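Local coordinates for protein alkane monooxygenase (Geobacillus thermodenitrificans, PDB 3B9O) that belongs to the luciferase-like monooxygenase family, built as a TIM-type barrel that binds flavin mononucleotide, at residues A77-V82 with L309-G314; M87-M92 with F101-S106; D259-R264 with D273-F278; V283-T288 with K357-E362. All coordinates share one frame; numbering follows the deposited sequence.

Contact 1: A77-V82 with L309-G314; sequences AVQIPV and LAHYGG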
# COMPACT_ATOMS: atom_id res chain seq x y z
N ALA A 77 19.20 3.32 9.45
CA ALA A 77 18.24 3.96 8.51
C ALA A 77 16.88 3.22 8.37
O ALA A 77 16.31 3.09 7.25
CB ALA A 77 18.90 4.18 7.15
N VAL A 78 16.37 2.76 9.50
CA VAL A 78 15.10 2.01 9.57
C VAL A 78 13.90 2.98 9.49
O VAL A 78 13.35 3.40 10.50
CB VAL A 78 15.06 1.08 10.85
CG1 VAL A 78 13.66 0.42 11.04
CG2 VAL A 78 16.16 0.01 10.77
N GLN A 79 13.56 3.38 8.25
CA GLN A 79 12.39 4.25 8.00
C GLN A 79 12.54 5.66 8.58
O GLN A 79 11.57 6.37 8.72
CB GLN A 79 11.09 3.56 8.41
CG GLN A 79 10.76 2.43 7.41
CD GLN A 79 9.49 1.63 7.69
OE1 GLN A 79 8.48 2.16 8.14
NE2 GLN A 79 9.55 0.34 7.38
N ILE A 80 13.78 6.02 8.92
CA ILE A 80 14.20 7.38 9.29
C ILE A 80 15.62 7.55 8.69
O ILE A 80 16.44 6.66 8.79
CB ILE A 80 14.09 7.65 10.84
CG1 ILE A 80 14.25 9.17 11.15
CG2 ILE A 80 15.08 6.72 11.64
CD1 ILE A 80 13.95 9.61 12.58
N PRO A 81 15.84 8.61 7.92
CA PRO A 81 14.90 9.66 7.51
C PRO A 81 13.77 9.09 6.61
O PRO A 81 13.94 8.01 5.99
CB PRO A 81 15.79 10.61 6.72
CG PRO A 81 16.85 9.68 6.11
CD PRO A 81 17.16 8.77 7.26
N VAL A 82 12.64 9.79 6.58
CA VAL A 82 11.50 9.46 5.71
C VAL A 82 10.93 10.76 5.13
O VAL A 82 10.65 11.69 5.88
CB VAL A 82 10.21 9.03 6.44
CG1 VAL A 82 9.31 8.08 5.64
CG2 VAL A 82 10.27 9.00 7.97
N LEU A 309 15.49 -5.94 14.21
CA LEU A 309 14.96 -5.82 15.57
C LEU A 309 14.24 -4.50 15.80
O LEU A 309 13.19 -4.45 16.45
CB LEU A 309 16.07 -6.03 16.62
CG LEU A 309 16.44 -7.35 17.30
CD1 LEU A 309 15.62 -8.56 16.96
CD2 LEU A 309 17.94 -7.60 17.18
N ALA A 310 14.81 -3.41 15.29
CA ALA A 310 14.19 -2.09 15.41
C ALA A 310 12.82 -2.07 14.73
O ALA A 310 11.84 -1.57 15.30
CB ALA A 310 15.13 -0.97 14.84
N HIS A 311 12.76 -2.66 13.53
CA HIS A 311 11.51 -2.69 12.75
C HIS A 311 10.44 -3.49 13.46
O HIS A 311 9.30 -3.06 13.58
CB HIS A 311 11.77 -3.31 11.37
CG HIS A 311 10.67 -3.10 10.40
ND1 HIS A 311 10.85 -3.16 9.03
CD2 HIS A 311 9.36 -2.79 10.58
CE1 HIS A 311 9.70 -2.92 8.42
NE2 HIS A 311 8.79 -2.68 9.34
N TYR A 312 10.83 -4.66 13.94
CA TYR A 312 9.98 -5.55 14.72
C TYR A 312 9.42 -4.84 15.94
O TYR A 312 8.24 -4.97 16.23
CB TYR A 312 10.76 -6.80 15.11
CG TYR A 312 9.97 -7.84 15.89
CD1 TYR A 312 9.31 -8.88 15.25
CD2 TYR A 312 9.90 -7.77 17.30
CE1 TYR A 312 8.59 -9.85 15.99
CE2 TYR A 312 9.18 -8.70 18.04
CZ TYR A 312 8.54 -9.73 17.38
OH TYR A 312 7.85 -10.65 18.15
N GLY A 313 10.27 -4.11 16.66
CA GLY A 313 9.84 -3.36 17.83
C GLY A 313 8.72 -2.36 17.53
O GLY A 313 7.67 -2.41 18.18
N GLY A 314 8.94 -1.46 16.58
CA GLY A 314 7.91 -0.52 16.16
C GLY A 314 6.66 -1.23 15.67
O GLY A 314 5.55 -0.87 16.04
O HOH W 1 6.77 -1.53 7.53
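Ala310 and His311 meet Val78 and Gln79 where helix 305-316 packs on a loop of the luciferase-like barrel. That loop leaves helix 71-75 through a Schellman motif, in which Ala77 takes positive phi, and then bends in an inverse gamma turn centred on Val78. Along the helix, Ala310 comes first: its CB lies 4.3 Å from Val78 CG1, an apolar contact. Val78 has chi1 173°, which puts CG1 opposite the backbone N and directs this methyl at the helix, 4.1 Å from His311 N. His311 follows, using both its CB, beside the same methyl, and its ring. Gln79 NE2 approaches the imidazole obliquely, 3.4 Å from His311 CE1, with the amide and ring planes 82° apart. No direct hydrogen bond crosses the contact. The polar end of Gln79 is held elsewhere, OE1 by Tyr63 OH and NE2 by His17 O, which fixes the amide beside the imidazole; the rings of His20 and Tyr63 also meet that of His311. One water joins the two side chains: it lies 2.9 Å from His311 NE2 and accepts a weak hydrogen bond from Gln79 NE2 at 3.4 Å.

Contact 2: M87-M92 with F101-S106; sequences MLISAM and FAVTFS. With FMN (flavin mononucleotide), chain C.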
# COMPACT_ATOMS: atom_id res chain seq x y z
N MET A 87 4.31 13.94 -2.27
CA MET A 87 5.15 14.88 -3.05
C MET A 87 5.76 14.29 -4.37
O MET A 87 6.05 15.01 -5.30
CB MET A 87 6.25 15.50 -2.14
CG MET A 87 5.71 16.35 -0.95
SD MET A 87 4.64 17.69 -1.55
CE MET A 87 3.13 17.35 -0.74
N LEU A 88 5.91 12.98 -4.41
CA LEU A 88 6.53 12.23 -5.51
C LEU A 88 5.63 12.10 -6.70
O LEU A 88 6.09 11.89 -7.81
CB LEU A 88 6.89 10.80 -5.02
CG LEU A 88 7.93 10.68 -3.89
CD1 LEU A 88 7.97 9.22 -3.41
CD2 LEU A 88 9.31 11.24 -4.33
N ILE A 89 4.32 12.16 -6.46
CA ILE A 89 3.38 11.61 -7.41
C ILE A 89 3.34 12.35 -8.71
O ILE A 89 3.36 11.71 -9.79
CB ILE A 89 1.95 11.42 -6.80
CG1 ILE A 89 2.01 10.54 -5.51
CG2 ILE A 89 1.01 10.78 -7.83
CD1 ILE A 89 2.71 9.13 -5.72
N SER A 90 3.28 13.68 -8.67
CA SER A 90 3.08 14.38 -9.95
C SER A 90 4.22 14.10 -10.97
O SER A 90 3.93 13.92 -12.16
CB SER A 90 2.79 15.87 -9.79
OG SER A 90 3.88 16.58 -9.21
N ALA A 91 5.47 14.13 -10.51
CA ALA A 91 6.63 13.86 -11.42
C ALA A 91 6.53 12.47 -12.05
O ALA A 91 6.78 12.31 -13.26
CB ALA A 91 7.95 14.00 -10.73
N MET A 92 6.18 11.48 -11.22
CA MET A 92 6.08 10.09 -11.69
C MET A 92 4.91 9.92 -12.65
O MET A 92 5.05 9.20 -13.64
CB MET A 92 6.01 9.11 -10.53
CG MET A 92 7.27 9.02 -9.69
SD MET A 92 7.25 7.70 -8.46
CE MET A 92 5.84 8.24 -7.49
N PHE A 101 -0.68 4.74 -8.76
CA PHE A 101 0.13 5.09 -7.57
C PHE A 101 -0.76 4.90 -6.36
O PHE A 101 -1.83 5.52 -6.28
CB PHE A 101 0.63 6.55 -7.66
CG PHE A 101 1.48 6.79 -8.86
CD1 PHE A 101 0.91 7.25 -10.05
CD2 PHE A 101 2.82 6.45 -8.86
CE1 PHE A 101 1.70 7.41 -11.19
CE2 PHE A 101 3.61 6.62 -10.00
CZ PHE A 101 3.04 7.08 -11.15
N ALA A 102 -0.35 4.02 -5.45
CA ALA A 102 -1.10 3.84 -4.22
C ALA A 102 -0.23 4.46 -3.13
O ALA A 102 0.91 4.09 -3.01
CB ALA A 102 -1.36 2.37 -3.94
N VAL A 103 -0.78 5.39 -2.37
CA VAL A 103 -0.09 6.13 -1.34
C VAL A 103 -0.71 5.79 0.00
O VAL A 103 -1.95 5.87 0.19
CB VAL A 103 -0.05 7.68 -1.56
CG1 VAL A 103 0.80 8.06 -2.77
CG2 VAL A 103 -1.47 8.33 -1.66
N THR A 104 0.15 5.39 0.92
CA THR A 104 -0.24 5.14 2.31
C THR A 104 -0.37 6.49 2.98
O THR A 104 0.48 7.37 2.82
CB THR A 104 0.80 4.25 3.07
OG1 THR A 104 0.84 2.96 2.47
CG2 THR A 104 0.47 4.12 4.60
N PHE A 105 -1.47 6.67 3.71
CA PHE A 105 -1.73 7.90 4.45
C PHE A 105 -2.68 7.57 5.62
O PHE A 105 -3.71 6.91 5.44
CB PHE A 105 -2.34 8.99 3.55
CG PHE A 105 -2.86 10.18 4.33
CD1 PHE A 105 -4.20 10.24 4.71
CD2 PHE A 105 -1.99 11.19 4.74
CE1 PHE A 105 -4.69 11.33 5.45
CE2 PHE A 105 -2.46 12.29 5.47
CZ PHE A 105 -3.82 12.35 5.83
N SER A 106 -2.29 8.00 6.81
CA SER A 106 -2.99 7.69 8.06
C SER A 106 -4.22 8.57 8.32
O SER A 106 -4.20 9.79 8.10
CB SER A 106 -2.00 7.88 9.22
OG SER A 106 -2.62 7.58 10.43
N1 FMN C . 1.31 0.66 8.73
C2 FMN C . 1.81 1.88 8.42
O2 FMN C . 1.73 2.80 9.29
N3 FMN C . 2.37 2.07 7.18
C4 FMN C . 2.43 1.05 6.27
O4 FMN C . 2.94 1.24 5.14
C4A FMN C . 1.91 -0.21 6.58
N5 FMN C . 1.93 -1.27 5.71
C5A FMN C . 1.42 -2.48 6.09
C6 FMN C . 1.43 -3.59 5.22
C7 FMN C . 0.89 -4.83 5.63
C7M FMN C . 0.90 -6.04 4.71
C8 FMN C . 0.32 -4.96 6.89
C8M FMN C . -0.26 -6.28 7.33
C9 FMN C . 0.31 -3.86 7.76
C9A FMN C . 0.85 -2.62 7.37
N10 FMN C . 0.83 -1.57 8.22
C10 FMN C . 1.35 -0.38 7.85
C1' FMN C . 0.25 -1.67 9.58
C2' FMN C . -1.19 -1.13 9.56
O2' FMN C . -1.54 -0.63 8.26
C3' FMN C . -1.50 -0.03 10.58
O3' FMN C . -0.51 1.02 10.61
C4' FMN C . -1.87 -0.58 11.98
O4' FMN C . -1.09 0.02 13.02
C5' FMN C . -1.75 -2.10 12.12
O5' FMN C . -3.04 -2.60 11.77
P FMN C . -3.67 -3.94 12.41
O1P FMN C . -3.27 -3.89 13.87
O2P FMN C . -5.13 -3.77 12.12
O3P FMN C . -2.98 -5.10 11.71
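Ile89 bends twice in the same sense, with chi1 and chi2 both near -55°, and this brings its CD1 between Phe101 and Val103. On the strand, Phe101 has CG beside its backbone N (chi1 -60°), which directs the ring toward the helix as far as Met92. Ile89 CD1 is 3.8 Å from Phe101 CB and 3.7 Å from Val103 CG1, so a single methyl touches two strand residues whose side chains point to the same side. The other branch, CG2, reaches the ring itself, 4.1 Å from Phe101 CG.

Met92 meets the CE2 side of the ring with two atoms, both on the same side of its plane. Its CB lies 3.5 Å from Phe101 CE2, while the bend at its thioether returns CE to 3.7 Å from the same carbon. The sulfur makes an oblique Met-aromatic contact: SD is 5.3 Å from the ring centroid and 65° off the ring normal. Here helix 89-94 lies against strand 100-106, one of the parallel strands of the TIM-type barrel, and the packing is wholly apolar, with no hydrogen bond between the segments. Leu54 and Leu56 of strand 53-57 and Ile130 of the neighbouring strand 130-135 extend this buried layer. Thr104, between Val103 and Phe105, belongs to the flavin mononucleotide pocket. Its OG1 is hydrogen-bonded to Leu56 O and Asn133 ND2, and stands 3.8 Å from FMN O4, while Thr104 CG2 lies 3.8 Å from FMN N3.

Contact 3: D259-R264 with D273-F278; sequences DDIRKR and DHIKMF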
# COMPACT_ATOMS: atom_id res chain seq x y z
N ASP A 259 -10.65 -15.69 2.70
CA ASP A 259 -12.00 -16.23 2.98
C ASP A 259 -12.66 -15.45 4.13
O ASP A 259 -13.84 -15.11 4.05
CB ASP A 259 -11.90 -17.75 3.31
CG ASP A 259 -11.65 -18.61 2.06
OD1 ASP A 259 -11.71 -18.10 0.94
OD2 ASP A 259 -11.40 -19.82 2.19
N ASP A 260 -11.86 -15.08 5.13
CA ASP A 260 -12.34 -14.35 6.32
C ASP A 260 -12.90 -12.98 5.95
O ASP A 260 -14.03 -12.62 6.31
CB ASP A 260 -11.22 -14.20 7.33
CG ASP A 260 -11.70 -13.61 8.64
OD1 ASP A 260 -11.15 -12.57 9.03
OD2 ASP A 260 -12.62 -14.19 9.27
N ILE A 261 -12.12 -12.25 5.17
CA ILE A 261 -12.56 -10.94 4.70
C ILE A 261 -13.75 -11.02 3.79
O ILE A 261 -14.67 -10.20 3.93
CB ILE A 261 -11.41 -10.12 4.05
CG1 ILE A 261 -10.45 -9.68 5.12
CG2 ILE A 261 -11.93 -8.85 3.38
CD1 ILE A 261 -9.12 -9.36 4.53
N ARG A 262 -13.77 -11.97 2.86
CA ARG A 262 -14.95 -12.11 2.00
C ARG A 262 -16.23 -12.43 2.79
O ARG A 262 -17.29 -11.89 2.50
CB ARG A 262 -14.72 -13.15 0.91
CG ARG A 262 -13.45 -12.92 0.15
CD ARG A 262 -13.13 -14.13 -0.75
NE ARG A 262 -13.32 -13.66 -2.09
CZ ARG A 262 -14.37 -13.89 -2.87
NH1 ARG A 262 -15.36 -14.68 -2.49
NH2 ARG A 262 -14.40 -13.33 -4.06
N LYS A 263 -16.11 -13.22 3.84
CA LYS A 263 -17.27 -13.50 4.69
C LYS A 263 -17.73 -12.25 5.42
O LYS A 263 -18.92 -11.97 5.48
CB LYS A 263 -16.94 -14.55 5.75
CG LYS A 263 -16.74 -15.83 5.16
N ARG A 264 -16.77 -11.51 5.96
CA ARG A 264 -17.08 -10.28 6.68
C ARG A 264 -17.76 -9.23 5.82
O ARG A 264 -18.54 -8.41 6.35
CB ARG A 264 -15.83 -9.71 7.33
CG ARG A 264 -15.21 -10.58 8.42
CD ARG A 264 -14.05 -9.84 8.97
NE ARG A 264 -13.29 -10.63 9.92
CZ ARG A 264 -13.37 -10.51 11.24
NH1 ARG A 264 -14.22 -9.63 11.80
NH2 ARG A 264 -12.63 -11.30 12.00
N ASP A 273 -16.41 -10.43 -4.61
CA ASP A 273 -15.63 -10.34 -5.84
C ASP A 273 -15.29 -8.88 -6.19
O ASP A 273 -14.58 -8.61 -7.18
CB ASP A 273 -16.37 -11.01 -7.00
CG ASP A 273 -16.50 -12.52 -6.83
OD1 ASP A 273 -15.72 -13.15 -6.04
OD2 ASP A 273 -17.40 -13.09 -7.48
N HIS A 274 -15.78 -7.94 -5.38
CA HIS A 274 -15.46 -6.53 -5.58
C HIS A 274 -14.28 -6.13 -4.66
O HIS A 274 -14.01 -4.95 -4.51
CB HIS A 274 -16.68 -5.66 -5.27
CG HIS A 274 -17.73 -5.70 -6.33
ND1 HIS A 274 -17.66 -6.51 -7.44
CD2 HIS A 274 -18.90 -5.01 -6.43
CE1 HIS A 274 -18.73 -6.32 -8.19
NE2 HIS A 274 -19.50 -5.41 -7.60
N ILE A 275 -13.65 -7.13 -4.03
CA ILE A 275 -12.46 -6.90 -3.22
C ILE A 275 -11.34 -7.73 -3.85
O ILE A 275 -11.48 -8.95 -3.98
CB ILE A 275 -12.68 -7.36 -1.73
CG1 ILE A 275 -13.99 -6.81 -1.13
CG2 ILE A 275 -11.47 -6.96 -0.88
CD1 ILE A 275 -14.42 -7.50 0.19
N LYS A 276 -10.23 -7.11 -4.20
CA LYS A 276 -9.03 -7.84 -4.68
C LYS A 276 -8.06 -8.09 -3.53
O LYS A 276 -7.90 -7.24 -2.65
CB LYS A 276 -8.34 -7.01 -5.77
CG LYS A 276 -9.25 -6.64 -6.91
CD LYS A 276 -9.40 -7.81 -7.89
CE LYS A 276 -10.26 -7.39 -9.09
NZ LYS A 276 -10.00 -8.18 -10.31
N MET A 277 -7.44 -9.26 -3.53
CA MET A 277 -6.57 -9.69 -2.43
C MET A 277 -5.15 -9.71 -2.94
O MET A 277 -4.89 -10.33 -3.98
CB MET A 277 -6.98 -11.08 -1.96
CG MET A 277 -8.44 -11.13 -1.44
SD MET A 277 -8.71 -10.22 0.09
CE MET A 277 -10.49 -10.42 0.23
N PHE A 278 -4.25 -9.01 -2.24
CA PHE A 278 -2.83 -8.86 -2.59
C PHE A 278 -1.94 -9.48 -1.50
O PHE A 278 -2.19 -9.27 -0.33
CB PHE A 278 -2.48 -7.37 -2.77
CG PHE A 278 -3.01 -6.77 -4.06
CD1 PHE A 278 -4.35 -6.39 -4.17
CD2 PHE A 278 -2.17 -6.61 -5.16
CE1 PHE A 278 -4.86 -5.82 -5.38
CE2 PHE A 278 -2.66 -6.08 -6.39
CZ PHE A 278 -4.02 -5.69 -6.49
O HOH W 2 -11.91 -11.75 -2.93
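Arg262 and Asp273 form the salt bridge of this contact: NH2 of Arg262 is 2.4 Å from Asp273 OD1, a separation short enough to leave the exact bond length doubtful. The carboxylate sits at the edge of the guanidinium, with the two planes 45° apart. A bend at chi3 (111°) turns the end of Arg262 from the helix toward Asp273. A water in the guanidinium plane, on the NE side, accepts a short bond from Arg262 NE (2.5 Å) and lies 3.0 Å from Ile275 O, near the backbone just ahead of the strand. Beside this polar pair lies the apolar part. Met277, bent at chi2, places CE 3.9 Å from Arg262 CG and 3.8 Å from Ile261 CG2, against two neighbouring helix residues at once. Ile261 CG2 also lies 4.3 Å from Ile275 CD1. Val244 of strand 243-246 touches both isoleucines and continues the buried layer. Helix 251-265 thus packs back on the strand that follows it, in the beta-alpha-beta unit of strand 243-246, helix 251-265 and strand 276-285, the repeating element of a TIM barrel.

Contact 4: V283-T288 with K357-E362; sequences VIVGKT and KKVADE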
# COMPACT_ATOMS: atom_id res chain seq x y z
N VAL A 283 11.24 -11.70 -4.51
CA VAL A 283 11.64 -12.57 -5.61
C VAL A 283 13.14 -12.39 -5.81
O VAL A 283 13.62 -11.26 -5.90
CB VAL A 283 10.88 -12.23 -6.93
CG1 VAL A 283 11.51 -12.97 -8.09
CG2 VAL A 283 9.34 -12.56 -6.79
N ILE A 284 13.88 -13.49 -5.83
CA ILE A 284 15.28 -13.47 -6.19
C ILE A 284 15.39 -14.45 -7.35
O ILE A 284 15.23 -15.69 -7.16
CB ILE A 284 16.22 -13.89 -5.04
CG1 ILE A 284 16.12 -12.94 -3.84
CG2 ILE A 284 17.68 -14.00 -5.56
CD1 ILE A 284 16.69 -13.55 -2.50
N VAL A 285 15.63 -13.93 -8.54
CA VAL A 285 15.53 -14.71 -9.76
C VAL A 285 16.86 -14.71 -10.56
O VAL A 285 17.62 -13.72 -10.57
CB VAL A 285 14.30 -14.28 -10.62
CG1 VAL A 285 14.45 -12.85 -11.16
CG2 VAL A 285 14.00 -15.27 -11.78
N GLY A 286 17.14 -15.85 -11.21
CA GLY A 286 18.28 -15.96 -12.13
C GLY A 286 17.95 -16.89 -13.28
O GLY A 286 16.96 -17.62 -13.26
N LYS A 287 18.80 -16.88 -14.30
CA LYS A 287 18.61 -17.77 -15.45
C LYS A 287 18.77 -19.22 -15.05
O LYS A 287 18.20 -20.13 -15.67
CB LYS A 287 19.60 -17.37 -16.54
CG LYS A 287 19.32 -15.93 -16.98
CD LYS A 287 20.43 -15.32 -17.81
CE LYS A 287 19.89 -14.97 -19.18
NZ LYS A 287 19.46 -16.24 -19.85
N THR A 288 19.54 -19.44 -13.99
CA THR A 288 19.78 -20.78 -13.48
C THR A 288 19.61 -20.72 -11.99
O THR A 288 19.66 -19.65 -11.40
CB THR A 288 21.21 -21.28 -13.82
OG1 THR A 288 22.17 -20.47 -13.13
CG2 THR A 288 21.46 -21.22 -15.32
N LYS A 357 10.79 -19.81 -14.36
CA LYS A 357 9.75 -20.82 -14.37
C LYS A 357 9.28 -21.10 -12.95
O LYS A 357 8.06 -21.10 -12.69
CB LYS A 357 10.14 -22.13 -15.08
CG LYS A 357 8.88 -23.08 -15.24
CD LYS A 357 9.22 -24.48 -15.73
CE LYS A 357 7.95 -25.36 -15.70
NZ LYS A 357 7.62 -25.69 -14.25
N LYS A 358 10.24 -21.32 -12.05
CA LYS A 358 9.92 -21.56 -10.62
C LYS A 358 9.18 -20.39 -9.97
O LYS A 358 8.16 -20.61 -9.27
CB LYS A 358 11.17 -21.89 -9.80
CG LYS A 358 10.87 -22.06 -8.30
CD LYS A 358 11.99 -22.71 -7.55
CE LYS A 358 11.60 -22.74 -6.06
NZ LYS A 358 12.74 -22.47 -5.17
N VAL A 359 9.68 -19.17 -10.14
CA VAL A 359 9.01 -18.00 -9.50
C VAL A 359 7.56 -17.92 -9.95
O VAL A 359 6.62 -17.71 -9.16
CB VAL A 359 9.77 -16.66 -9.83
CG1 VAL A 359 9.02 -15.40 -9.32
CG2 VAL A 359 11.20 -16.72 -9.27
N ALA A 360 7.37 -18.04 -11.25
CA ALA A 360 6.06 -17.99 -11.84
C ALA A 360 5.15 -19.11 -11.33
O ALA A 360 3.94 -18.88 -11.03
CB ALA A 360 6.19 -18.05 -13.38
N ASP A 361 5.70 -20.33 -11.29
CA ASP A 361 4.99 -21.48 -10.66
C ASP A 361 4.48 -21.18 -9.24
O ASP A 361 3.30 -21.43 -8.91
CB ASP A 361 5.86 -22.76 -10.64
CG ASP A 361 6.07 -23.36 -12.03
OD1 ASP A 361 5.30 -23.04 -12.95
OD2 ASP A 361 7.03 -24.16 -12.22
N GLU A 362 5.36 -20.62 -8.42
CA GLU A 362 5.02 -20.32 -7.02
C GLU A 362 4.03 -19.18 -6.91
O GLU A 362 3.11 -19.24 -6.11
CB GLU A 362 6.29 -20.07 -6.19
CG GLU A 362 7.13 -21.34 -6.17
CD GLU A 362 8.34 -21.26 -5.27
OE1 GLU A 362 8.72 -22.33 -4.73
OE2 GLU A 362 8.91 -20.16 -5.09
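Val359 is the single helix residue that meets Val283 and Val285, at the join between helix 356-370 and the end of strand 276-285 in the TIM-type barrel. The CA atoms of Val283 and Val359 stand 7.2 Å apart, the closest CA pair across the segments. From the helix, CB of Val359 is directed at the strand, and its two methyls divide the work. CG1, anti to the backbone N (chi1 174°), meets Val283 alone: it lies 3.7 Å from Val283 CG1 and 3.8 Å from Val283 CG2, set against both prongs of that side chain. CG2 takes a position between the two strand valines, 3.9 Å from Val283 CG1 on one hand and reaching Val285 on the other. Val283 crosses Val359 obliquely, whereas Val285 meets it at about a right angle.

No hydrogen bond passes between the segments; the contact is made almost wholly of valine methyls. Polar bonds lie to the side. Within the helix, Lys357 NZ bonds to Asp361 OD2 at 2.6 Å through the syn lone pair of the carboxylate, and Arg400 forms a second salt bridge with Asp361 OD1. Ile284, between the two valines, leads away from this helix and packs on helix 289-302. Val285 also touches Val393 of helix 384-399, and within the pair its CG2 lies 4.0 Å from Val359 CG2.

All four contacts are largely buried, but they differ in place and chemistry. The centre of contact 2 lies nearest that of the chain, about 10 Å away, and the centre of contact 4 farthest, about 24 Å. Contacts 2, 3 and 4 set helices against strands of the same parallel sheet, and contacts 3 and 4 share strand 276-285, though their centres are about 28 Å apart. Contact 1 instead joins a loop to a helix. Contacts 2 and 4 are wholly apolar; contact 3 adds a salt bridge to an exposed aspartate, and contact 1 a weak water link. Flavin mononucleotide lies close to contacts 1 and 2. Along the chain, contacts 2 and 3 nest inside the loop closed by contact 1, which contact 4 crosses.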